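Amphinase-2 (Rana pipiens, PDB 2P7S) cleaves RNA endonucleolytically as a secreted, cytotoxic member of the pancreatic ribonuclease family, acting on polymeric RNA, ribosomal RNA and dinucleotides such as CpA and UpA. Local coordinates at residues D5-F11 / R101-H107. Coordinates in Å, arbitrary orientation, origin at the centre of the assembly. Residue numbers count along the deposited sequence, not the author numbering.
With ACT (acetate ion), chain D.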
ATOM      1  N   ASP A   5     -10.207   9.367  10.044  1.00 31.69           N
ATOM      2  CA  ASP A   5      -9.118   8.790  10.888  1.00 31.55           C
ATOM      3  C   ASP A   5      -7.755   9.108  10.263  1.00 31.94           C
ATOM      4  O   ASP A   5      -7.509   8.784   9.098  1.00 29.70           O
ATOM      5  CB  ASP A   5      -9.290   7.276  11.003  1.00 31.77           C
ATOM      6  CG  ASP A   5      -8.310   6.658  11.970  1.00 34.77           C
ATOM      7  OD1 ASP A   5      -8.625   6.606  13.180  1.00 37.42           O
ATOM      8  OD2 ASP A   5      -7.215   6.239  11.526  1.00 33.52           O
ATOM      9  N   ARG A   6      -6.871   9.726  11.044  1.00 30.77           N
ATOM     10  CA  ARG A   6      -5.548  10.116  10.563  1.00 30.50           C
ATOM     11  C   ARG A   6      -4.672   8.982  10.024  1.00 31.68           C
ATOM     12  O   ARG A   6      -4.110   9.096   8.929  1.00 30.10           O
ATOM     13  CB  ARG A   6      -4.803  10.858  11.657  1.00 31.42           C
ATOM     14  N   GLU A   7      -4.536   7.908  10.793  1.00 30.84           N
ATOM     15  CA  GLU A   7      -3.718   6.773  10.374  1.00 31.35           C
ATOM     16  C   GLU A   7      -4.239   6.136   9.083  1.00 30.32           C
ATOM     17  O   GLU A   7      -3.454   5.751   8.215  1.00 30.02           O
ATOM     18  CB  GLU A   7      -3.643   5.732  11.499  1.00 32.08           C
ATOM     19  CG  GLU A   7      -2.833   6.209  12.707  1.00 35.99           C
ATOM     20  CD  GLU A   7      -2.757   5.175  13.822  1.00 38.12           C
ATOM     21  OE1 GLU A   7      -3.801   4.862  14.430  1.00 39.69           O
ATOM     22  OE2 GLU A   7      -1.649   4.671  14.088  1.00 40.84           O
ATOM     23  N   TRP A   8      -5.560   6.026   8.966  1.00 28.70           N
ATOM     24  CA  TRP A   8      -6.202   5.471   7.773  1.00 28.88           C
ATOM     25  C   TRP A   8      -5.916   6.376   6.575  1.00 28.86           C
ATOM     26  O   TRP A   8      -5.554   5.898   5.499  1.00 27.61           O
ATOM     27  CB  TRP A   8      -7.719   5.383   7.991  1.00 29.50           C
ATOM     28  CG  TRP A   8      -8.569   5.051   6.766  1.00 29.09           C
ATOM     29  CD1 TRP A   8      -9.752   5.646   6.416  1.00 30.03           C
ATOM     30  CD2 TRP A   8      -8.355   4.002   5.804  1.00 29.17           C
ATOM     31  NE1 TRP A   8     -10.288   5.033   5.309  1.00 30.99           N
ATOM     32  CE2 TRP A   8      -9.453   4.021   4.913  1.00 30.14           C
ATOM     33  CE3 TRP A   8      -7.346   3.047   5.611  1.00 27.12           C
ATOM     34  CZ2 TRP A   8      -9.573   3.121   3.844  1.00 28.67           C
ATOM     35  CZ3 TRP A   8      -7.467   2.150   4.544  1.00 25.44           C
ATOM     36  CH2 TRP A   8      -8.573   2.197   3.676  1.00 27.38           C
ATOM     37  N   GLU A   9      -6.086   7.682   6.765  1.00 28.98           N
ATOM     38  CA  GLU A   9      -5.849   8.636   5.681  1.00 29.99           C
ATOM     39  C   GLU A   9      -4.414   8.523   5.172  1.00 29.57           C
ATOM     40  O   GLU A   9      -4.171   8.551   3.967  1.00 26.45           O
ATOM     41  CB  GLU A   9      -6.121  10.071   6.148  1.00 32.67           C
ATOM     42  CG  GLU A   9      -7.587  10.391   6.417  1.00 38.03           C
ATOM     43  CD  GLU A   9      -8.470  10.248   5.184  1.00 42.62           C
ATOM     44  OE1 GLU A   9      -8.026  10.641   4.083  1.00 44.02           O
ATOM     45  OE2 GLU A   9      -9.615   9.754   5.316  1.00 41.62           O
ATOM     46  N   LYS A  10      -3.468   8.387   6.096  1.00 27.62           N
ATOM     47  CA  LYS A  10      -2.068   8.263   5.719  1.00 27.59           C
ATOM     48  C   LYS A  10      -1.846   6.956   4.956  1.00 27.22           C
ATOM     49  O   LYS A  10      -1.097   6.930   3.977  1.00 26.18           O
ATOM     50  CB  LYS A  10      -1.174   8.295   6.960  1.00 30.63           C
ATOM     51  CG  LYS A  10       0.312   8.319   6.643  1.00 32.79           C
ATOM     52  CD  LYS A  10       1.144   8.217   7.908  1.00 35.25           C
ATOM     53  CE  LYS A  10       2.627   8.191   7.592  1.00 36.03           C
ATOM     54  NZ  LYS A  10       3.453   8.011   8.820  1.00 39.19           N
ATOM     55  N   PHE A  11      -2.496   5.881   5.403  1.00 25.29           N
ATOM     56  CA  PHE A  11      -2.363   4.583   4.743  1.00 24.08           C
ATOM     57  C   PHE A  11      -2.887   4.651   3.308  1.00 24.44           C
ATOM     58  O   PHE A  11      -2.237   4.154   2.387  1.00 21.64           O
ATOM     59  CB  PHE A  11      -3.135   3.498   5.504  1.00 24.00           C
ATOM     60  CG  PHE A  11      -3.049   2.133   4.870  1.00 21.04           C
ATOM     61  CD1 PHE A  11      -2.144   1.186   5.335  1.00 23.79           C
ATOM     62  CD2 PHE A  11      -3.874   1.797   3.799  1.00 21.33           C
ATOM     63  CE1 PHE A  11      -2.061  -0.085   4.740  1.00 23.02           C
ATOM     64  CE2 PHE A  11      -3.799   0.539   3.201  1.00 21.86           C
ATOM     65  CZ  PHE A  11      -2.890  -0.404   3.672  1.00 22.35           C
ATOM     66  N   ARG A 101      -6.077  -1.090  13.150  1.00 27.26           N
ATOM     67  CA  ARG A 101      -6.300  -0.398  14.414  1.00 30.03           C
ATOM     68  C   ARG A 101      -7.815  -0.520  14.401  1.00 30.76           C
ATOM     69  O   ARG A 101      -8.506   0.300  13.798  1.00 30.41           O
ATOM     70  CB  ARG A 101      -5.873   1.068  14.343  1.00 30.45           C
ATOM     71  CG  ARG A 101      -5.827   1.773  15.709  1.00 35.30           C
ATOM     72  CD  ARG A 101      -7.218   2.074  16.248  1.00 38.03           C
ATOM     73  NE  ARG A 101      -7.894   3.104  15.461  1.00 40.22           N
ATOM     74  CZ  ARG A 101      -9.176   3.434  15.598  1.00 42.37           C
ATOM     75  NH1 ARG A 101      -9.933   2.815  16.494  1.00 41.68           N
ATOM     76  NH2 ARG A 101      -9.703   4.384  14.834  1.00 42.97           N
ATOM     77  N   ASP A 102      -8.318  -1.584  15.021  1.00 30.73           N
ATOM     78  CA  ASP A 102      -9.744  -1.865  15.020  1.00 30.40           C
ATOM     79  C   ASP A 102     -10.189  -2.036  13.556  1.00 31.57           C
ATOM     80  O   ASP A 102      -9.666  -2.904  12.850  1.00 31.28           O
ATOM     81  CB  ASP A 102     -10.525  -0.739  15.712  1.00 32.35           C
ATOM     82  CG  ASP A 102     -10.237  -0.661  17.211  1.00 33.25           C
ATOM     83  OD1 ASP A 102     -10.343  -1.700  17.898  1.00 35.67           O
ATOM     84  OD2 ASP A 102      -9.905   0.435  17.703  1.00 34.81           O
ATOM     85  N   ASN A 103     -11.117  -1.206  13.084  1.00 28.23           N
ATOM     86  CA  ASN A 103     -11.618  -1.338  11.714  1.00 28.10           C
ATOM     87  C   ASN A 103     -10.842  -0.584  10.627  1.00 27.10           C
ATOM     88  O   ASN A 103     -11.237  -0.599   9.458  1.00 27.05           O
ATOM     89  CB  ASN A 103     -13.097  -0.926  11.666  1.00 28.69           C
ATOM     90  CG  ASN A 103     -13.325   0.521  12.099  1.00 30.52           C
ATOM     91  OD1 ASN A 103     -12.737   1.001  13.077  1.00 28.88           O
ATOM     92  ND2 ASN A 103     -14.202   1.216  11.378  1.00 30.14           N
ATOM     93  N   TYR A 104      -9.733   0.048  10.999  1.00 27.28           N
ATOM     94  CA  TYR A 104      -8.933   0.816  10.039  1.00 26.37           C
ATOM     95  C   TYR A 104      -7.530   0.299   9.707  1.00 25.14           C
ATOM     96  O   TYR A 104      -6.741   0.010  10.599  1.00 24.94           O
ATOM     97  CB  TYR A 104      -8.767   2.258  10.530  1.00 27.23           C
ATOM     98  CG  TYR A 104     -10.024   3.086  10.491  1.00 28.91           C
ATOM     99  CD1 TYR A 104     -10.749   3.354  11.654  1.00 29.87           C
ATOM    100  CD2 TYR A 104     -10.498   3.594   9.285  1.00 28.92           C
ATOM    101  CE1 TYR A 104     -11.921   4.113  11.607  1.00 29.72           C
ATOM    102  CE2 TYR A 104     -11.660   4.347   9.229  1.00 29.44           C
ATOM    103  CZ  TYR A 104     -12.366   4.600  10.389  1.00 29.74           C
ATOM    104  OH  TYR A 104     -13.523   5.336  10.308  1.00 30.81           O
ATOM    105  N   PRO A 105      -7.212   0.166   8.409  1.00 24.24           N
ATOM    106  CA  PRO A 105      -5.864  -0.300   8.056  1.00 23.03           C
ATOM    107  C   PRO A 105      -4.933   0.853   8.437  1.00 21.62           C
ATOM    108  O   PRO A 105      -5.230   2.010   8.127  1.00 22.44           O
ATOM    109  CB  PRO A 105      -5.944  -0.473   6.540  1.00 22.86           C
ATOM    110  CG  PRO A 105      -7.378  -0.855   6.315  1.00 24.46           C
ATOM    111  CD  PRO A 105      -8.122   0.084   7.250  1.00 21.77           C
ATOM    112  N   VAL A 106      -3.828   0.570   9.120  1.00 22.05           N
ATOM    113  CA  VAL A 106      -2.914   1.639   9.502  1.00 23.25           C
ATOM    114  C   VAL A 106      -1.472   1.429   9.052  1.00 25.10           C
ATOM    115  O   VAL A 106      -0.693   2.377   9.006  1.00 24.96           O
ATOM    116  CB  VAL A 106      -2.932   1.890  11.048  1.00 26.22           C
ATOM    117  CG1 VAL A 106      -4.340   2.270  11.492  1.00 23.97           C
ATOM    118  CG2 VAL A 106      -2.461   0.656  11.806  1.00 24.52           C
ATOM    119  N   HIS A 107      -1.109   0.203   8.700  1.00 24.44           N
ATOM    120  CA  HIS A 107       0.268  -0.039   8.277  1.00 25.06           C
ATOM    121  C   HIS A 107       0.371  -1.209   7.317  1.00 24.69           C
ATOM    122  O   HIS A 107      -0.282  -2.235   7.498  1.00 23.90           O
ATOM    123  CB  HIS A 107       1.152  -0.300   9.508  1.00 27.64           C
ATOM    124  CG  HIS A 107       2.608  -0.464   9.191  1.00 29.80           C
ATOM    125  ND1 HIS A 107       3.389   0.566   8.712  1.00 30.03           N
ATOM    126  CD2 HIS A 107       3.424  -1.545   9.281  1.00 29.56           C
ATOM    127  CE1 HIS A 107       4.622   0.129   8.519  1.00 32.14           C
ATOM    128  NE2 HIS A 107       4.670  -1.149   8.857  1.00 30.78           N
TER
HETATM  129  C   ACT D 506       2.095   2.816   6.669  1.00 50.06           C
HETATM  130  O   ACT D 506       2.837   3.183   7.606  1.00 51.03           O
HETATM  131  OXT ACT D 506       2.118   1.677   6.004  1.00 48.66           O
HETATM  132  CH3 ACT D 506       1.028   3.812   6.237  1.00 49.56           C
HETATM  133  O   HOH W   1      -6.359   4.635  13.809  1.00 38.08           O
HETATM  134  O   HOH W   2      -0.979   5.069   8.825  1.00 33.84           O
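Arg-101 NH2 donates to Asp-5 OD1 at 3.0 Å (N-H...O angle 149°), a salt bridge made edge-on to the guanidinium. Each partner has a second bond: Arg-101 NH1 reaches Asp-102 OD2 at 2.7 Å, completing a three-residue salt-bridge network, and Asp-5 OD2 accepts from Trp-8 N at 3.1 Å, an Asx motif. Water 1 adds a bridge, lying 2.7 Å from Arg-101 NE, 2.6 Å from Glu-7 OE1 and 2.9 Å from Asp-5 OD2; Glu-7 is also salt-bridged to Arg-65. Water 2 joins the backbones, 2.6 Å from Glu-7 O and 2.7 Å from Val-106 O.

This is the RNase A fold, in which the N-terminal helix lies across the last strand of the sheet; here the axes of 6-11 and 104-107 cross at 67° and approach to 6.8 Å. A type II' turn, Arg-101 to Tyr-104, leads into that strand, where Val-106 and His-107 both bond to Thr-99 of strand 86-101, a classic bulge that adds a residue without breaking the pairing. His-107 and His-15, probably the proton donor and acceptor as in related ribonucleases, both hydrogen-bond an acetate probably from the crystallisation liquor, His-107 through ND1 (2.9 Å to ACT O).

Nearer the surface, Asp-5 CB lies over the Tyr-104 ring face, 4.0 Å from the centroid and 3° off its normal. In the apolar layer, Pro-105 CB makes a like CH-pi contact with Phe-11 (4.0 Å, 5°). Trp-8 CG packs 3.5 Å from Tyr-104 CD2, and Trp-8 CZ3 3.5 Å from Pro-105 CD.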